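Local structure of Asp/Glu-specific dipeptidyl-peptidase (Flavobacterium psychrophilum, 5JXF) at residues D277-V282 against V587-V592; I652-T657 against I695-M700. The protein removes dipeptides from the N-terminus of oligopeptides as a serine peptidase of family S46, with strict specificity for Asp or Glu at the P1 position. All coordinates share one frame; numbering follows the deposited sequence.

Interaction 1. Residues D277-V282 against V587-V592; sequences DDFTMV and VTYGKV
Met281 and Val587 meet at the tightly packed end of this antiparallel strand pair: Met281 SD lies 3.5 Å from Val587 CG1, and Met281 CG presses the same methyl closer than usual van der Waals contact. Phe279 holds CG trans to N (chi1 174°), which turns the ring back toward the partner strand and sets CE1 3.7 Å from Tyr589 CB. The Thr280 and Val282 side chains take the other face, where Thr280 CG2 meets Val592 CG2 at 3.6 Å. Six backbone hydrogen bonds tie the two segments, including Val282 N to Thr588 O at 2.6 Å. The solvent side is looser: Asp277 lies alongside Lys591 in a long salt bridge, OD1 to NZ 3.6 Å, and the same OD1 also pairs with Lys593. Strand 586-591 is outermost in its sheet within the chain, and strand 279-284 separates it from strand 665-667. Helix 49-57 packs on Phe279 and Tyr589 through Met54 and Leu57. Cutting Phe279 back to an alanine is likely to open a gap beside Tyr589 CB and leave Met54 and Leu57 without that ring to pack on. Ile66 of helix 63-66 covers Met281 and Val587.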
ATOM      1  N   ASP A 277      -1.543   4.785 -24.956  1.00 59.20           N
ATOM      2  CA  ASP A 277      -2.450   4.761 -26.107  1.00 53.80           C
ATOM      3  C   ASP A 277      -1.972   3.873 -27.270  1.00 48.50           C
ATOM      4  O   ASP A 277      -2.658   3.793 -28.270  1.00 48.07           O
ATOM      5  CB  ASP A 277      -2.701   6.166 -26.654  1.00 56.41           C
ATOM      6  CG  ASP A 277      -3.400   7.066 -25.666  1.00 67.48           C
ATOM      7  OD1 ASP A 277      -4.202   6.559 -24.850  1.00 73.20           O
ATOM      8  OD2 ASP A 277      -3.139   8.288 -25.710  1.00 76.19           O
ATOM      9  N   ASP A 278      -0.797   3.263 -27.165  1.00 46.29           N
ATOM     10  CA  ASP A 278      -0.376   2.305 -28.189  1.00 54.26           C
ATOM     11  C   ASP A 278      -1.379   1.170 -28.261  1.00 48.10           C
ATOM     12  O   ASP A 278      -1.758   0.603 -27.234  1.00 49.00           O
ATOM     13  CB  ASP A 278       1.011   1.728 -27.913  1.00 54.76           C
ATOM     14  CG  ASP A 278       2.130   2.637 -28.379  1.00 54.13           C
ATOM     15  OD1 ASP A 278       1.844   3.680 -29.005  1.00 51.20           O
ATOM     16  OD2 ASP A 278       3.304   2.275 -28.145  1.00 53.86           O
ATOM     17  N   PHE A 279      -1.839   0.876 -29.469  1.00 47.59           N
ATOM     18  CA  PHE A 279      -2.603  -0.343 -29.704  1.00 48.84           C
ATOM     19  C   PHE A 279      -1.820  -1.534 -29.198  1.00 46.22           C
ATOM     20  O   PHE A 279      -0.597  -1.609 -29.375  1.00 44.21           O
ATOM     21  CB  PHE A 279      -2.913  -0.531 -31.196  1.00 47.32           C
ATOM     22  CG  PHE A 279      -3.575  -1.848 -31.513  1.00 47.74           C
ATOM     23  CD1 PHE A 279      -4.943  -1.992 -31.418  1.00 50.95           C
ATOM     24  CD2 PHE A 279      -2.820  -2.945 -31.891  1.00 45.28           C
ATOM     25  CE1 PHE A 279      -5.553  -3.213 -31.715  1.00 49.14           C
ATOM     26  CE2 PHE A 279      -3.426  -4.163 -32.184  1.00 43.31           C
ATOM     27  CZ  PHE A 279      -4.790  -4.291 -32.098  1.00 43.22           C
ATOM     28  N   THR A 280      -2.529  -2.459 -28.561  1.00 41.72           N
ATOM     29  CA  THR A 280      -1.965  -3.756 -28.167  1.00 42.30           C
ATOM     30  C   THR A 280      -2.962  -4.860 -28.464  1.00 45.86           C
ATOM     31  O   THR A 280      -4.171  -4.676 -28.291  1.00 42.44           O
ATOM     32  CB  THR A 280      -1.633  -3.844 -26.638  1.00 63.38           C
ATOM     33  OG1 THR A 280      -2.845  -3.793 -25.877  1.00 66.73           O
ATOM     34  CG2 THR A 280      -0.724  -2.731 -26.183  1.00 51.52           C
ATOM     35  N   MET A 281      -2.450  -6.006 -28.902  1.00 41.81           N
ATOM     36  CA  MET A 281      -3.272  -7.174 -29.108  1.00 46.38           C
ATOM     37  C   MET A 281      -2.649  -8.373 -28.400  1.00 42.01           C
ATOM     38  O   MET A 281      -1.470  -8.691 -28.580  1.00 39.65           O
ATOM     39  CB  MET A 281      -3.444  -7.458 -30.608  1.00 46.62           C
ATOM     40  CG  MET A 281      -4.592  -8.372 -30.916  1.00 49.24           C
ATOM     41  SD  MET A 281      -4.609  -8.986 -32.632  1.00 62.39           S
ATOM     42  CE  MET A 281      -3.103  -9.902 -32.675  1.00 40.71           C
ATOM     43  N   VAL A 282      -3.464  -9.045 -27.605  1.00 41.45           N
ATOM     44  CA  VAL A 282      -3.005 -10.215 -26.897  1.00 46.98           C
ATOM     45  C   VAL A 282      -3.725 -11.487 -27.411  1.00 36.68           C
ATOM     46  O   VAL A 282      -4.945 -11.568 -27.440  1.00 41.60           O
ATOM     47  CB  VAL A 282      -3.208 -10.031 -25.375  1.00 44.40           C
ATOM     48  CG1 VAL A 282      -2.739 -11.243 -24.634  1.00 43.54           C
ATOM     49  CG2 VAL A 282      -2.448  -8.767 -24.872  1.00 36.62           C
ATOM     50  N   VAL A 587      -8.284 -13.939 -29.251  1.00 42.85           N
ATOM     51  CA  VAL A 587      -7.615 -12.680 -29.399  1.00 45.55           C
ATOM     52  C   VAL A 587      -8.356 -11.651 -28.546  1.00 40.63           C
ATOM     53  O   VAL A 587      -9.580 -11.687 -28.456  1.00 40.63           O
ATOM     54  CB  VAL A 587      -7.583 -12.250 -30.872  1.00 48.06           C
ATOM     55  CG1 VAL A 587      -7.064 -10.825 -31.010  1.00 40.67           C
ATOM     56  CG2 VAL A 587      -6.729 -13.218 -31.664  1.00 47.97           C
ATOM     57  N   THR A 588      -7.601 -10.761 -27.910  1.00 40.06           N
ATOM     58  CA  THR A 588      -8.167  -9.582 -27.266  1.00 40.12           C
ATOM     59  C   THR A 588      -7.237  -8.408 -27.577  1.00 46.24           C
ATOM     60  O   THR A 588      -6.045  -8.602 -27.823  1.00 53.89           O
ATOM     61  CB  THR A 588      -8.324  -9.785 -25.737  1.00 46.93           C
ATOM     62  OG1 THR A 588      -8.893  -8.612 -25.136  1.00 52.10           O
ATOM     63  CG2 THR A 588      -6.990 -10.083 -25.083  1.00 37.61           C
ATOM     64  N   TYR A 589      -7.781  -7.196 -27.592  1.00 40.34           N
ATOM     65  CA  TYR A 589      -6.997  -6.020 -27.939  1.00 39.74           C
ATOM     66  C   TYR A 589      -7.371  -4.836 -27.063  1.00 41.41           C
ATOM     67  O   TYR A 589      -8.385  -4.859 -26.369  1.00 38.72           O
ATOM     68  CB  TYR A 589      -7.209  -5.634 -29.393  1.00 46.68           C
ATOM     69  CG  TYR A 589      -8.664  -5.664 -29.762  1.00 45.62           C
ATOM     70  CD1 TYR A 589      -9.236  -6.833 -30.246  1.00 49.22           C
ATOM     71  CD2 TYR A 589      -9.476  -4.544 -29.613  1.00 42.59           C
ATOM     72  CE1 TYR A 589     -10.562  -6.897 -30.555  1.00 46.62           C
ATOM     73  CE2 TYR A 589     -10.829  -4.602 -29.940  1.00 43.30           C
ATOM     74  CZ  TYR A 589     -11.351  -5.794 -30.424  1.00 46.53           C
ATOM     75  OH  TYR A 589     -12.665  -5.931 -30.773  1.00 48.87           O
ATOM     76  N   GLY A 590      -6.577  -3.782 -27.144  1.00 46.78           N
ATOM     77  CA  GLY A 590      -6.881  -2.571 -26.414  1.00 55.44           C
ATOM     78  C   GLY A 590      -5.716  -1.629 -26.549  1.00 51.87           C
ATOM     79  O   GLY A 590      -5.133  -1.523 -27.629  1.00 50.54           O
ATOM     80  N   LYS A 591      -5.354  -0.971 -25.450  1.00 44.26           N
ATOM     81  CA  LYS A 591      -4.262  -0.023 -25.499  1.00 46.57           C
ATOM     82  C   LYS A 591      -3.520   0.075 -24.171  1.00 46.17           C
ATOM     83  O   LYS A 591      -4.067  -0.231 -23.116  1.00 51.24           O
ATOM     84  CB  LYS A 591      -4.795   1.352 -25.917  1.00 50.95           C
ATOM     85  CG  LYS A 591      -5.803   1.908 -24.931  1.00 53.53           C
ATOM     86  CD  LYS A 591      -6.726   2.926 -25.569  1.00 65.00           C
ATOM     87  CE  LYS A 591      -6.000   4.202 -25.919  1.00 71.09           C
ATOM     88  NZ  LYS A 591      -6.828   5.088 -26.774  1.00 74.67           N
ATOM     89  N   VAL A 592      -2.260   0.489 -24.250  1.00 47.53           N
ATOM     90  CA  VAL A 592      -1.474   0.807 -23.080  1.00 43.58           C
ATOM     91  C   VAL A 592      -2.166   1.976 -22.337  1.00 48.10           C
ATOM     92  O   VAL A 592      -2.304   3.075 -22.872  1.00 54.85           O
ATOM     93  CB  VAL A 592      -0.019   1.167 -23.471  1.00 42.91           C
ATOM     94  CG1 VAL A 592       0.783   1.531 -22.249  1.00 41.00           C
ATOM     95  CG2 VAL A 592       0.650   0.008 -24.230  1.00 41.73           C
TER

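Interaction 2. Residues I652-T657 against I695-M700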
ATOM      1  N   ILE A 652       0.957  -1.966 -18.682  1.00 40.23           N
ATOM      2  CA  ILE A 652      -0.402  -2.472 -18.541  1.00 37.03           C
ATOM      3  C   ILE A 652      -1.306  -1.911 -19.629  1.00 41.65           C
ATOM      4  O   ILE A 652      -1.076  -0.810 -20.114  1.00 41.83           O
ATOM      5  CB  ILE A 652      -1.037  -2.118 -17.159  1.00 46.33           C
ATOM      6  CG1 ILE A 652      -0.794  -0.644 -16.792  1.00 41.66           C
ATOM      7  CG2 ILE A 652      -0.470  -2.995 -16.074  1.00 49.65           C
ATOM      8  CD1 ILE A 652      -1.601  -0.164 -15.511  1.00 40.68           C
ATOM      9  N   GLY A 653      -2.336  -2.668 -19.987  1.00 39.38           N
ATOM     10  CA  GLY A 653      -3.311  -2.215 -20.955  1.00 44.10           C
ATOM     11  C   GLY A 653      -4.727  -2.688 -20.697  1.00 44.08           C
ATOM     12  O   GLY A 653      -5.009  -3.411 -19.744  1.00 48.03           O
ATOM     13  N   THR A 654      -5.632  -2.270 -21.570  1.00 44.29           N
ATOM     14  CA  THR A 654      -7.030  -2.602 -21.440  1.00 45.41           C
ATOM     15  C   THR A 654      -7.397  -3.937 -22.117  1.00 47.84           C
ATOM     16  O   THR A 654      -8.530  -4.131 -22.517  1.00 50.14           O
ATOM     17  CB  THR A 654      -7.900  -1.491 -22.034  1.00 45.23           C
ATOM     18  OG1 THR A 654      -7.561  -1.304 -23.414  1.00 48.21           O
ATOM     19  CG2 THR A 654      -7.654  -0.180 -21.281  1.00 46.90           C
ATOM     20  N   ASN A 655      -6.446  -4.854 -22.226  1.00 43.39           N
ATOM     21  CA  ASN A 655      -6.752  -6.168 -22.786  1.00 45.97           C
ATOM     22  C   ASN A 655      -7.434  -7.059 -21.754  1.00 48.59           C
ATOM     23  O   ASN A 655      -7.069  -7.070 -20.589  1.00 53.85           O
ATOM     24  CB  ASN A 655      -5.481  -6.854 -23.293  1.00 33.36           C
ATOM     25  CG  ASN A 655      -4.674  -5.984 -24.217  1.00 52.60           C
ATOM     26  OD1 ASN A 655      -5.018  -5.816 -25.383  1.00 59.83           O
ATOM     27  ND2 ASN A 655      -3.566  -5.450 -23.712  1.00 49.83           N
ATOM     28  N   HIS A 656      -8.421  -7.825 -22.194  1.00 52.33           N
ATOM     29  CA  HIS A 656      -9.155  -8.697 -21.297  1.00 49.54           C
ATOM     30  C   HIS A 656      -8.525 -10.079 -21.290  1.00 53.74           C
ATOM     31  O   HIS A 656      -8.581 -10.794 -22.290  1.00 51.84           O
ATOM     32  CB  HIS A 656     -10.624  -8.772 -21.724  1.00 52.13           C
ATOM     33  CG  HIS A 656     -11.514  -9.485 -20.750  1.00 56.93           C
ATOM     34  ND1 HIS A 656     -12.830  -9.794 -21.032  1.00 61.99           N
ATOM     35  CD2 HIS A 656     -11.282  -9.952 -19.499  1.00 54.66           C
ATOM     36  CE1 HIS A 656     -13.365 -10.421 -20.002  1.00 55.09           C
ATOM     37  NE2 HIS A 656     -12.446 -10.535 -19.060  1.00 56.49           N
ATOM     38  N   THR A 657      -7.943 -10.455 -20.156  1.00 48.68           N
ATOM     39  CA  THR A 657      -7.272 -11.742 -19.986  1.00 45.96           C
ATOM     40  C   THR A 657      -7.774 -12.516 -18.778  1.00 47.49           C
ATOM     41  O   THR A 657      -8.545 -11.994 -17.977  1.00 49.66           O
ATOM     42  CB  THR A 657      -5.747 -11.560 -19.821  1.00 46.32           C
ATOM     43  OG1 THR A 657      -5.500 -10.639 -18.754  1.00 47.25           O
ATOM     44  CG2 THR A 657      -5.116 -11.021 -21.101  1.00 38.50           C
ATOM     45  N   ILE A 695     -11.065  -0.052 -14.638  1.00 53.99           N
ATOM     46  CA  ILE A 695     -10.081  -0.596 -13.698  1.00 49.82           C
ATOM     47  C   ILE A 695      -9.529  -2.002 -14.037  1.00 58.34           C
ATOM     48  O   ILE A 695      -8.685  -2.531 -13.317  1.00 65.91           O
ATOM     49  CB  ILE A 695     -10.664  -0.641 -12.259  1.00 56.22           C
ATOM     50  CG1 ILE A 695     -11.928  -1.512 -12.202  1.00 49.00           C
ATOM     51  CG2 ILE A 695     -10.910   0.806 -11.684  1.00 47.37           C
ATOM     52  CD1 ILE A 695     -12.523  -1.652 -10.757  1.00 46.10           C
ATOM     53  N   CYS A 696      -9.994  -2.622 -15.113  1.00 54.21           N
ATOM     54  CA  CYS A 696      -9.428  -3.912 -15.493  1.00 50.48           C
ATOM     55  C   CYS A 696      -8.258  -3.710 -16.430  1.00 40.50           C
ATOM     56  O   CYS A 696      -8.392  -3.100 -17.479  1.00 54.47           O
ATOM     57  CB  CYS A 696     -10.497  -4.809 -16.126  1.00 45.11           C
ATOM     58  SG  CYS A 696     -11.697  -5.320 -14.872  1.00 71.56           S
ATOM     59  N   ARG A 697      -7.091  -4.179 -16.017  1.00 38.31           N
ATOM     60  CA  ARG A 697      -5.907  -4.055 -16.839  1.00 38.34           C
ATOM     61  C   ARG A 697      -5.129  -5.354 -16.828  1.00 48.52           C
ATOM     62  O   ARG A 697      -5.132  -6.084 -15.840  1.00 42.99           O
ATOM     63  CB  ARG A 697      -4.985  -2.913 -16.347  1.00 41.24           C
ATOM     64  CG  ARG A 697      -5.592  -1.530 -16.342  1.00 40.10           C
ATOM     65  CD  ARG A 697      -5.761  -0.956 -17.749  1.00 50.01           C
ATOM     66  NE  ARG A 697      -6.239   0.431 -17.725  1.00 49.64           N
ATOM     67  CZ  ARG A 697      -7.524   0.771 -17.635  1.00 47.89           C
ATOM     68  NH1 ARG A 697      -8.469  -0.172 -17.549  1.00 43.18           N
ATOM     69  NH2 ARG A 697      -7.868   2.053 -17.619  1.00 44.32           N
ATOM     70  N   ASN A 698      -4.424  -5.638 -17.918  1.00 45.31           N
ATOM     71  CA  ASN A 698      -3.530  -6.777 -17.894  1.00 37.38           C
ATOM     72  C   ASN A 698      -2.111  -6.275 -17.696  1.00 40.89           C
ATOM     73  O   ASN A 698      -1.804  -5.137 -18.058  1.00 40.19           O
ATOM     74  CB  ASN A 698      -3.672  -7.623 -19.178  1.00 37.51           C
ATOM     75  CG  ASN A 698      -3.042  -6.959 -20.409  1.00 41.89           C
ATOM     76  OD1 ASN A 698      -3.404  -5.836 -20.796  1.00 42.55           O
ATOM     77  ND2 ASN A 698      -2.091  -7.657 -21.026  1.00 38.83           N
ATOM     78  N   VAL A 699      -1.262  -7.102 -17.096  1.00 39.15           N
ATOM     79  CA  VAL A 699       0.126  -6.730 -16.849  1.00 42.86           C
ATOM     80  C   VAL A 699       1.065  -7.529 -17.745  1.00 40.91           C
ATOM     81  O   VAL A 699       0.970  -8.761 -17.816  1.00 41.36           O
ATOM     82  CB  VAL A 699       0.505  -6.945 -15.379  1.00 46.04           C
ATOM     83  CG1 VAL A 699       1.820  -6.197 -15.013  1.00 35.03           C
ATOM     84  CG2 VAL A 699      -0.636  -6.452 -14.497  1.00 47.05           C
ATOM     85  N   MET A 700       1.970  -6.808 -18.407  1.00 38.24           N
ATOM     86  CA  MET A 700       2.920  -7.349 -19.387  1.00 32.68           C
ATOM     87  C   MET A 700       4.356  -7.028 -19.053  1.00 39.76           C
ATOM     88  O   MET A 700       4.673  -5.917 -18.609  1.00 35.57           O
ATOM     89  CB  MET A 700       2.605  -6.803 -20.783  1.00 31.62           C
ATOM     90  CG  MET A 700       1.349  -7.376 -21.432  1.00 30.98           C
ATOM     91  SD  MET A 700       0.431  -6.196 -22.468  1.00 45.44           S
ATOM     92  CE  MET A 700      -0.118  -5.017 -21.212  1.00 55.64           C
TER
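Asn698 O is approached by two groups of the opposite strand: Gly653 N donates to it at 3.2 Å, in the carbonyl plane, and Ile652 CA adds a CA-H...O contact at 3.0 Å. The return bond runs from Asn698 N to Gly653 O, closing the hydrogen-bonded pair. Beyond it the 652-657 segment leaves the strand, but the Asn698 side chain keeps hold of it. With chi1 at 74°, CG of Asn698 sits between its backbone N and carbonyl carbon, which brings OD1 to 2.9 Å from Asn655 ND2. That bond is fairly straight at the hydrogen (163°) and lies in the amide plane of Asn655, although the two amide planes stand 82° apart and the donor is tilted from the plane of the acceptor. Asn655 ND2 also donates to Thr280 OG1, while Asn698 ND2 reaches Asn677 OD1, fixing the rotation of both amides. Met700 folds its CE methyl back to 3.5 Å from Gly653 N. Ile652 and Val699 lie side by side, CG2 to CG2 3.8 Å. Thr654 CG2 rests over one face of the Arg697 guanidinium, offset toward its rim, 3.8 Å from CZ; Arg697 NH1 bonds back to Cys696 O and to Pro693 O. Thr657 OG1 meets Asn698 CB, while the Thr657 side chain touches the bound aspartate and Arg680, which by similarity recognises the acidic P1 residue. Strand 648-653, paired antiparallel with 698-702, thus runs into the loop that lines the P1 pocket of this S46 serine peptidase, a few residues before Ser662, the probable nucleophile.

Interactions 1 and 2 lie in series along the chain, their centres about 9 Å apart, and both belong to one eight-stranded antiparallel sheet. Interaction 1 joins strands 586-591 and 279-284; interaction 2 joins 648-653 and 698-702, with strands 665-667 and 673-680 between the two pairs. Strand 586-591 is outermost by pairing, yet the loop after strand 648-653 meets it through Thr654 N and Lys591 O, 3.0 Å apart and probably hydrogen-bonded. The sheet thus curls round on itself, consistent with the chymotrypsin-like barrel expected of an S46 serine peptidase. The helix-rich insertion between residues 282 and 587 is closed off by interaction 1, while interaction 2 carries Thr657 to the substrate pocket, so the first pair backs the loop that the second leads into.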